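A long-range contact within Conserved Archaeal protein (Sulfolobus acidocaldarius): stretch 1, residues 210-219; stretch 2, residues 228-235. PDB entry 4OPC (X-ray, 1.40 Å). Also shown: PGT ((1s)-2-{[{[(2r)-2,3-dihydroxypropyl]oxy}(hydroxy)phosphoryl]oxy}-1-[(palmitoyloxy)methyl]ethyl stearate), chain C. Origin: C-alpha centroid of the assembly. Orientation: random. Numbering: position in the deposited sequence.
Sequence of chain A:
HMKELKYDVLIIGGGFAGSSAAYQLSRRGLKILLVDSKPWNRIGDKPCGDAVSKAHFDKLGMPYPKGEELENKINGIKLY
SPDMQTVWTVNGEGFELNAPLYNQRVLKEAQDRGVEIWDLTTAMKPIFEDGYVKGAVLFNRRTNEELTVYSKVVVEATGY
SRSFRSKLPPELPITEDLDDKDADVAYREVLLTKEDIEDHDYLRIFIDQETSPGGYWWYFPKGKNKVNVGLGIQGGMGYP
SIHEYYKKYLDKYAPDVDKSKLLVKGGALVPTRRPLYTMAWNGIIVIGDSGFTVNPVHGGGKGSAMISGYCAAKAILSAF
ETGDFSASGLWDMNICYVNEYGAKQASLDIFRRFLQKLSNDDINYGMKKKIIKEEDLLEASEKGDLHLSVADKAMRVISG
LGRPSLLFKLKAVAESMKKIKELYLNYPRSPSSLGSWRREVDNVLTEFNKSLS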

ATOM      1  N   GLU A 210     -13.246 -17.188   8.328  1.00 17.49           N
ATOM      2  CA  GLU A 210     -14.213 -17.014   9.404  1.00 19.75           C
ATOM      3  C   GLU A 210     -13.777 -15.943  10.402  1.00 19.03           C
ATOM      4  O   GLU A 210     -14.600 -15.161  10.882  1.00 21.55           O
ATOM      5  CB  GLU A 210     -14.449 -18.329  10.142  1.00 25.57           C
ATOM      6  CG  GLU A 210     -15.175 -19.364   9.318  1.00 35.44           C
ATOM      7  CD  GLU A 210     -15.398 -20.657  10.079  1.00 48.77           C
ATOM      8  OE1 GLU A 210     -15.047 -20.709  11.279  1.00 56.77           O
ATOM      9  OE2 GLU A 210     -15.920 -21.617   9.475  1.00 50.50           O
ATOM     10  N   THR A 211     -12.488 -15.910  10.726  1.00 15.64           N
ATOM     11  CA  THR A 211     -12.001 -14.988  11.749  1.00 16.20           C
ATOM     12  C   THR A 211     -11.451 -13.677  11.175  1.00 14.04           C
ATOM     13  O   THR A 211     -11.272 -12.711  11.913  1.00 15.30           O
ATOM     14  CB  THR A 211     -10.914 -15.649  12.600  1.00 15.02           C
ATOM     15  OG1 THR A 211      -9.787 -15.917  11.765  1.00 15.27           O
ATOM     16  CG2 THR A 211     -11.424 -16.961  13.206  1.00 17.62           C
ATOM     17  N   SER A 212     -11.178 -13.655   9.871  1.00 15.44           N
ATOM     18  CA  SER A 212     -10.697 -12.451   9.186  1.00 13.72           C
ATOM     19  C   SER A 212     -11.159 -12.478   7.730  1.00 13.57           C
ATOM     20  O   SER A 212     -10.341 -12.541   6.810  1.00 13.85           O
ATOM     21  CB  SER A 212      -9.169 -12.356   9.261  1.00 13.82           C
ATOM     22  OG  SER A 212      -8.547 -13.602   8.966  1.00 15.69           O
ATOM     23  N   PRO A 213     -12.477 -12.440   7.514  1.00 14.71           N
ATOM     24  CA  PRO A 213     -12.986 -12.599   6.145  1.00 15.28           C
ATOM     25  C   PRO A 213     -12.433 -11.575   5.162  1.00 14.39           C
ATOM     26  O   PRO A 213     -12.529 -10.361   5.371  1.00 13.91           O
ATOM     27  CB  PRO A 213     -14.500 -12.418   6.306  1.00 15.94           C
ATOM     28  CG  PRO A 213     -14.669 -11.693   7.596  1.00 17.14           C
ATOM     29  CD  PRO A 213     -13.568 -12.199   8.474  1.00 14.43           C
ATOM     30  N   GLY A 214     -11.820 -12.077   4.098  1.00 14.27           N
ATOM     31  CA  GLY A 214     -11.304 -11.213   3.059  1.00 13.79           C
ATOM     32  C   GLY A 214      -9.952 -10.602   3.351  1.00 13.87           C
ATOM     33  O   GLY A 214      -9.456  -9.802   2.562  1.00 15.84           O
ATOM     34  N   GLY A 215      -9.358 -10.962   4.485  1.00 13.27           N
ATOM     35  CA  GLY A 215      -8.027 -10.491   4.838  1.00 12.69           C
ATOM     36  C   GLY A 215      -7.256 -11.609   5.503  1.00 12.58           C
ATOM     37  O   GLY A 215      -7.191 -12.727   4.987  1.00 14.95           O
ATOM     38  N   TYR A 216      -6.658 -11.305   6.638  1.00 12.74           N
ATOM     39  CA  TYR A 216      -5.949 -12.295   7.429  1.00 11.98           C
ATOM     40  C   TYR A 216      -5.623 -11.731   8.798  1.00 11.61           C
ATOM     41  O   TYR A 216      -5.728 -10.523   9.024  1.00 12.63           O
ATOM     42  CB  TYR A 216      -4.684 -12.797   6.727  1.00 14.54           C
ATOM     43  CG  TYR A 216      -3.622 -11.786   6.331  1.00 13.15           C
ATOM     44  CD1 TYR A 216      -2.768 -11.224   7.281  1.00 12.97           C
ATOM     45  CD2 TYR A 216      -3.406 -11.457   4.991  1.00 16.07           C
ATOM     46  CE1 TYR A 216      -1.754 -10.339   6.916  1.00 15.09           C
ATOM     47  CE2 TYR A 216      -2.392 -10.570   4.621  1.00 16.50           C
ATOM     48  CZ  TYR A 216      -1.572 -10.024   5.587  1.00 16.46           C
ATOM     49  OH  TYR A 216      -0.554  -9.160   5.245  1.00 18.98           O
ATOM     50  N   TRP A 217      -5.257 -12.625   9.712  1.00 11.29           N
ATOM     51  CA  TRP A 217      -4.691 -12.265  11.002  1.00 11.14           C
ATOM     52  C   TRP A 217      -3.180 -12.294  10.896  1.00 12.64           C
ATOM     53  O   TRP A 217      -2.616 -13.043  10.084  1.00 12.50           O
ATOM     54  CB  TRP A 217      -5.120 -13.264  12.077  1.00 12.89           C
ATOM     55  CG  TRP A 217      -6.401 -12.932  12.780  1.00 14.19           C
ATOM     56  CD1 TRP A 217      -7.673 -13.247  12.372  1.00 13.23           C
ATOM     57  CD2 TRP A 217      -6.534 -12.258  14.034  1.00 13.24           C
ATOM     58  NE1 TRP A 217      -8.585 -12.793  13.297  1.00 14.90           N
ATOM     59  CE2 TRP A 217      -7.910 -12.182  14.325  1.00 12.11           C
ATOM     60  CE3 TRP A 217      -5.621 -11.711  14.939  1.00 13.45           C
ATOM     61  CZ2 TRP A 217      -8.393 -11.580  15.486  1.00 13.30           C
ATOM     62  CZ3 TRP A 217      -6.103 -11.123  16.093  1.00 15.38           C
ATOM     63  CH2 TRP A 217      -7.474 -11.071  16.360  1.00 15.92           C
ATOM     64  N   TRP A 218      -2.512 -11.497  11.725  1.00 12.53           N
ATOM     65  CA  TRP A 218      -1.062 -11.540  11.737  1.00 12.60           C
ATOM     66  C   TRP A 218      -0.480 -11.408  13.124  1.00 13.61           C
ATOM     67  O   TRP A 218      -1.125 -10.896  14.040  1.00 14.05           O
ATOM     68  CB  TRP A 218      -0.471 -10.471  10.818  1.00 11.28           C
ATOM     69  CG  TRP A 218      -0.568  -9.051  11.307  1.00 11.32           C
ATOM     70  CD1 TRP A 218       0.275  -8.425  12.184  1.00 14.29           C
ATOM     71  CD2 TRP A 218      -1.524  -8.063  10.893  1.00 11.77           C
ATOM     72  NE1 TRP A 218      -0.118  -7.119  12.365  1.00 13.13           N
ATOM     73  CE2 TRP A 218      -1.214  -6.870  11.578  1.00 13.10           C
ATOM     74  CE3 TRP A 218      -2.622  -8.078  10.021  1.00 12.39           C
ATOM     75  CZ2 TRP A 218      -1.952  -5.698  11.405  1.00 13.14           C
ATOM     76  CZ3 TRP A 218      -3.356  -6.929   9.858  1.00 12.47           C
ATOM     77  CH2 TRP A 218      -3.016  -5.747  10.543  1.00 12.57           C
ATOM     78  N   TYR A 219       0.768 -11.850  13.252  1.00 13.81           N
ATOM     79  CA  TYR A 219       1.520 -11.823  14.496  1.00 13.57           C
ATOM     80  C   TYR A 219       2.947 -11.500  14.048  1.00 12.56           C
ATOM     81  O   TYR A 219       3.667 -12.378  13.562  1.00 15.38           O
ATOM     82  CB  TYR A 219       1.391 -13.200  15.172  1.00 15.29           C
ATOM     83  CG  TYR A 219       2.104 -13.411  16.493  1.00 15.81           C
ATOM     84  CD1 TYR A 219       3.464 -13.689  16.533  1.00 16.75           C
ATOM     85  CD2 TYR A 219       1.398 -13.410  17.694  1.00 18.00           C
ATOM     86  CE1 TYR A 219       4.111 -13.931  17.731  1.00 19.34           C
ATOM     87  CE2 TYR A 219       2.039 -13.653  18.906  1.00 19.15           C
ATOM     88  CZ  TYR A 219       3.397 -13.913  18.910  1.00 19.87           C
ATOM     89  OH  TYR A 219       4.069 -14.162  20.088  1.00 25.29           O
TER
HETATM   90  C48 PGT C 502      -6.458 -10.909   0.897  1.00 35.70           C
HETATM   91  C47 PGT C 502      -6.393  -9.489   0.372  1.00 36.57           C
HETATM   92  C46 PGT C 502      -6.379  -8.523   1.538  1.00 40.41           C
HETATM   93  C45 PGT C 502      -5.225  -8.864   2.461  1.00 37.95           C
HETATM   94  C44 PGT C 502      -4.779  -7.640   3.231  1.00 33.93           C
HETATM   95  C43 PGT C 502      -5.244  -7.735   4.672  1.00 29.17           C
HETATM   96  C42 PGT C 502      -4.931  -6.427   5.365  1.00 37.45           C
HETATM   97  C41 PGT C 502      -3.431  -6.304   5.457  1.00 37.56           C
HETATM   98  C40 PGT C 502      -3.047  -5.452   6.642  1.00 26.52           C
HETATM   99  C39 PGT C 502      -1.686  -5.921   7.105  1.00 21.55           C
HETATM  100  C38 PGT C 502      -0.705  -5.827   5.965  1.00 21.64           C
HETATM  101  C37 PGT C 502       0.597  -6.460   6.392  1.00 20.53           C
HETATM  102  C36 PGT C 502       1.601  -6.262   5.283  1.00 23.04           C
HETATM  103  C35 PGT C 502       2.808  -7.146   5.491  1.00 24.29           C
HETATM  104  C34 PGT C 502       3.811  -6.870   4.387  1.00 27.05           C
HETATM  105  C33 PGT C 502       4.887  -7.933   4.334  1.00 40.05           C
HETATM  106  C32 PGT C 502       6.232  -7.326   3.980  1.00 44.73           C
HETATM  107  C31 PGT C 502       6.387  -7.082   2.487  1.00 74.75           C
HETATM  108  O31 PGT C 502       6.696  -5.964   2.120  1.00 62.53           O
HETATM  109  O2  PGT C 502       6.174  -8.104   1.529  1.00 90.64           O
HETATM  110  C2  PGT C 502       7.323  -8.731   0.990  1.00 59.88           C
HETATM  111  C1  PGT C 502       7.973  -7.936  -0.124  1.00 38.86           C
HETATM  112  O3P PGT C 502       7.576  -6.587  -0.268  1.00 47.77           O
HETATM  113  P   PGT C 502       6.857  -6.158  -1.615  1.00 35.23           P
HETATM  114  O1P PGT C 502       5.908  -7.295  -1.927  1.00 34.25           O
HETATM  115  O2P PGT C 502       6.092  -4.853  -1.459  1.00 27.37           O
HETATM  116  O4P PGT C 502       7.871  -5.987  -2.831  1.00 87.28           O
HETATM  117  C4  PGT C 502       9.195  -6.481  -2.801  1.00 59.92           C
HETATM  118  C5  PGT C 502       9.879  -6.289  -4.136  1.00 73.23           C
HETATM  119  O5  PGT C 502      11.038  -5.508  -3.961  1.00 70.98           O
HETATM  120  C6  PGT C 502       8.934  -5.604  -5.094  1.00 54.01           C
HETATM  121  O6  PGT C 502       9.327  -4.272  -5.329  1.00 42.32           O
HETATM  122  C3  PGT C 502       6.984 -10.060   0.339  1.00 60.42           C
HETATM  123  O3  PGT C 502       6.524 -11.030   1.249  1.00 58.66           O
HETATM  124  C11 PGT C 502       5.565 -11.891   0.680  1.00 52.27           C
HETATM  125  O11 PGT C 502       5.746 -12.347  -0.431  1.00 49.31           O
HETATM  126  C12 PGT C 502       4.307 -12.239   1.447  1.00 47.25           C
HETATM  127  C13 PGT C 502       3.671 -13.494   0.890  1.00 38.70           C
HETATM  128  C14 PGT C 502       2.406 -13.793   1.667  1.00 51.67           C
HETATM  129  C15 PGT C 502       1.196 -13.277   0.917  1.00 52.48           C
HETATM  130  C16 PGT C 502      -0.076 -13.698   1.623  1.00 39.09           C
HETATM  131  C17 PGT C 502      -1.004 -14.340   0.614  1.00 37.16           C
HETATM  132  C18 PGT C 502      -2.140 -15.053   1.316  1.00 49.04           C
HETATM  133  C19 PGT C 502      -2.876 -15.935   0.327  1.00 69.04           C
HETATM  134  C20 PGT C 502      -2.030 -17.133  -0.059  1.00 63.92           C
HETATM  135  C21 PGT C 502      -2.773 -18.411   0.276  1.00 44.21           C
HETATM  136  C22 PGT C 502      -2.424 -19.503  -0.713  1.00 44.62           C
HETATM  137  C23 PGT C 502      -3.562 -20.500  -0.757  1.00 37.91           C
HETATM  138  C24 PGT C 502      -3.382 -21.448  -1.922  1.00 47.78           C
HETATM  139  C25 PGT C 502      -4.635 -21.457  -2.771  1.00 44.25           C
HETATM  140  C26 PGT C 502      -4.277 -21.160  -4.212  1.00 36.43           C
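Stretch 2 228-235: NVGLGIQG

How does stretch 2 run against stretch 1? It is extended from Asn228 to Gln234 and lies antiparallel to the strand that runs through Trp217 and Trp218 to Tyr219 and continues beyond it, with 169° between their N-to-C directions and axes 4.6 Å apart at closest. The register pairs Trp217 with Leu231, Trp218 with Gly230 and Tyr219 with Val229.

What meets stretch 2 before the strand, where stretch 1 is still irregular? The carbonyl of Thr211 touches Leu231, O to CD1 at 3.5 Å. A type II turn from Ser212 to Gly215 follows, and Pro213 O accepts a hydrogen bond from Gln234 N at 2.9 Å. Gly214 has positive phi, and its CA lies 3.9 Å from Gln234 CB; a side chain here would collide with that CB. At Gly215 a CB would run into Gly232 O, which instead lies 3.2 Å from Gly215 CA.

How do the chains join farther along? Gly232 N donates to Tyr216 O at 3.0 Å, while the return bond, Tyr216 N to Gly232 O at 3.3 Å, is weak and bent. Trp217 shares a sheet face with Leu231, whose CB sits over its five-membered ring, 3.8 Å from Trp217 CD2.

Where does Trp218 go? Two sound backbone bonds link it to Gly230: Trp218 N to Gly230 O at 2.8 Å, and Gly230 N to Trp218 O at 3.1 Å. Its side chain projects from the other face, yet its ring folds back across stretch 2: Gly230 CA packs over the six-membered ring, and Trp218 NE1 donates to Asn228 OD1 at 3.0 Å. A CB on Gly230 would strike Trp218 CZ2, so the bare backbone lets the indole lie close. The opposite ring face meets the lipid, with PGT C39 3.4 Å from Trp218 CZ3.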

ATOM      1  N   ASN A 228       3.412  -7.124  17.314  1.00 16.07           N
ATOM      2  CA  ASN A 228       2.357  -6.381  16.632  1.00 15.19           C
ATOM      3  C   ASN A 228       1.371  -7.430  16.092  1.00 14.39           C
ATOM      4  O   ASN A 228       1.710  -8.216  15.201  1.00 15.39           O
ATOM      5  CB  ASN A 228       2.996  -5.514  15.521  1.00 14.72           C
ATOM      6  CG  ASN A 228       1.995  -4.668  14.746  1.00 14.58           C
ATOM      7  OD1 ASN A 228       0.951  -5.151  14.304  1.00 14.67           O
ATOM      8  ND2 ASN A 228       2.337  -3.395  14.547  1.00 15.30           N
ATOM      9  N   VAL A 229       0.181  -7.475  16.679  1.00 14.53           N
ATOM     10  CA  VAL A 229      -0.815  -8.490  16.325  1.00 13.25           C
ATOM     11  C   VAL A 229      -2.075  -7.796  15.825  1.00 13.56           C
ATOM     12  O   VAL A 229      -2.524  -6.805  16.403  1.00 15.07           O
ATOM     13  CB  VAL A 229      -1.111  -9.459  17.514  1.00 16.30           C
ATOM     14  CG1 VAL A 229      -1.387  -8.691  18.797  1.00 23.12           C
ATOM     15  CG2 VAL A 229      -2.263 -10.387  17.177  1.00 16.68           C
ATOM     16  N   GLY A 230      -2.640  -8.278  14.730  1.00 13.52           N
ATOM     17  CA  GLY A 230      -3.800  -7.614  14.171  1.00 14.19           C
ATOM     18  C   GLY A 230      -4.508  -8.431  13.114  1.00 12.55           C
ATOM     19  O   GLY A 230      -4.197  -9.606  12.881  1.00 11.96           O
ATOM     20  N   LEU A 231      -5.477  -7.793  12.468  1.00 12.26           N
ATOM     21  CA  LEU A 231      -6.194  -8.425  11.371  1.00 10.87           C
ATOM     22  C   LEU A 231      -6.715  -7.392  10.397  1.00 11.39           C
ATOM     23  O   LEU A 231      -6.858  -6.214  10.729  1.00 11.94           O
ATOM     24  CB  LEU A 231      -7.361  -9.299  11.873  1.00 13.23           C
ATOM     25  CG  LEU A 231      -8.651  -8.561  12.230  1.00 12.65           C
ATOM     26  CD1 LEU A 231      -9.833  -9.535  12.236  1.00 15.87           C
ATOM     27  CD2 LEU A 231      -8.539  -7.854  13.579  1.00 15.05           C
ATOM     28  N   GLY A 232      -7.006  -7.854   9.191  1.00 11.94           N
ATOM     29  CA  GLY A 232      -7.670  -7.054   8.182  1.00 10.91           C
ATOM     30  C   GLY A 232      -8.876  -7.829   7.689  1.00 11.57           C
ATOM     31  O   GLY A 232      -8.830  -9.068   7.586  1.00 13.67           O
ATOM     32  N   ILE A 233      -9.965  -7.120   7.410  1.00 12.53           N
ATOM     33  CA  ILE A 233     -11.148  -7.743   6.811  1.00 13.27           C
ATOM     34  C   ILE A 233     -11.608  -6.890   5.640  1.00 14.40           C
ATOM     35  O   ILE A 233     -11.414  -5.673   5.640  1.00 14.46           O
ATOM     36  CB  ILE A 233     -12.292  -7.941   7.826  1.00 16.25           C
ATOM     37  CG1 ILE A 233     -12.829  -6.605   8.302  1.00 15.37           C
ATOM     38  CG2 ILE A 233     -11.831  -8.775   9.021  1.00 17.07           C
ATOM     39  CD1 ILE A 233     -13.978  -6.740   9.275  1.00 17.97           C
ATOM     40  N   GLN A 234     -12.203  -7.526   4.638  1.00 12.08           N
ATOM     41  CA  GLN A 234     -12.651  -6.817   3.444  1.00 11.46           C
ATOM     42  C   GLN A 234     -13.809  -5.870   3.738  1.00 12.54           C
ATOM     43  O   GLN A 234     -14.766  -6.226   4.424  1.00 13.30           O
ATOM     44  CB  GLN A 234     -13.039  -7.817   2.355  1.00 13.11           C
ATOM     45  CG  GLN A 234     -13.485  -7.145   1.064  1.00 12.64           C
ATOM     46  CD  GLN A 234     -13.723  -8.137  -0.038  1.00 12.21           C
ATOM     47  OE1 GLN A 234     -14.036  -9.305   0.215  1.00 14.95           O
ATOM     48  NE2 GLN A 234     -13.609  -7.683  -1.273  1.00 13.12           N
ATOM     49  N   GLY A 235     -13.718  -4.649   3.213  1.00 13.04           N
ATOM     50  CA  GLY A 235     -14.819  -3.710   3.316  1.00 12.62           C
ATOM     51  C   GLY A 235     -15.961  -3.977   2.338  1.00 14.26           C
ATOM     52  O   GLY A 235     -15.851  -4.819   1.442  1.00 13.51           O
TER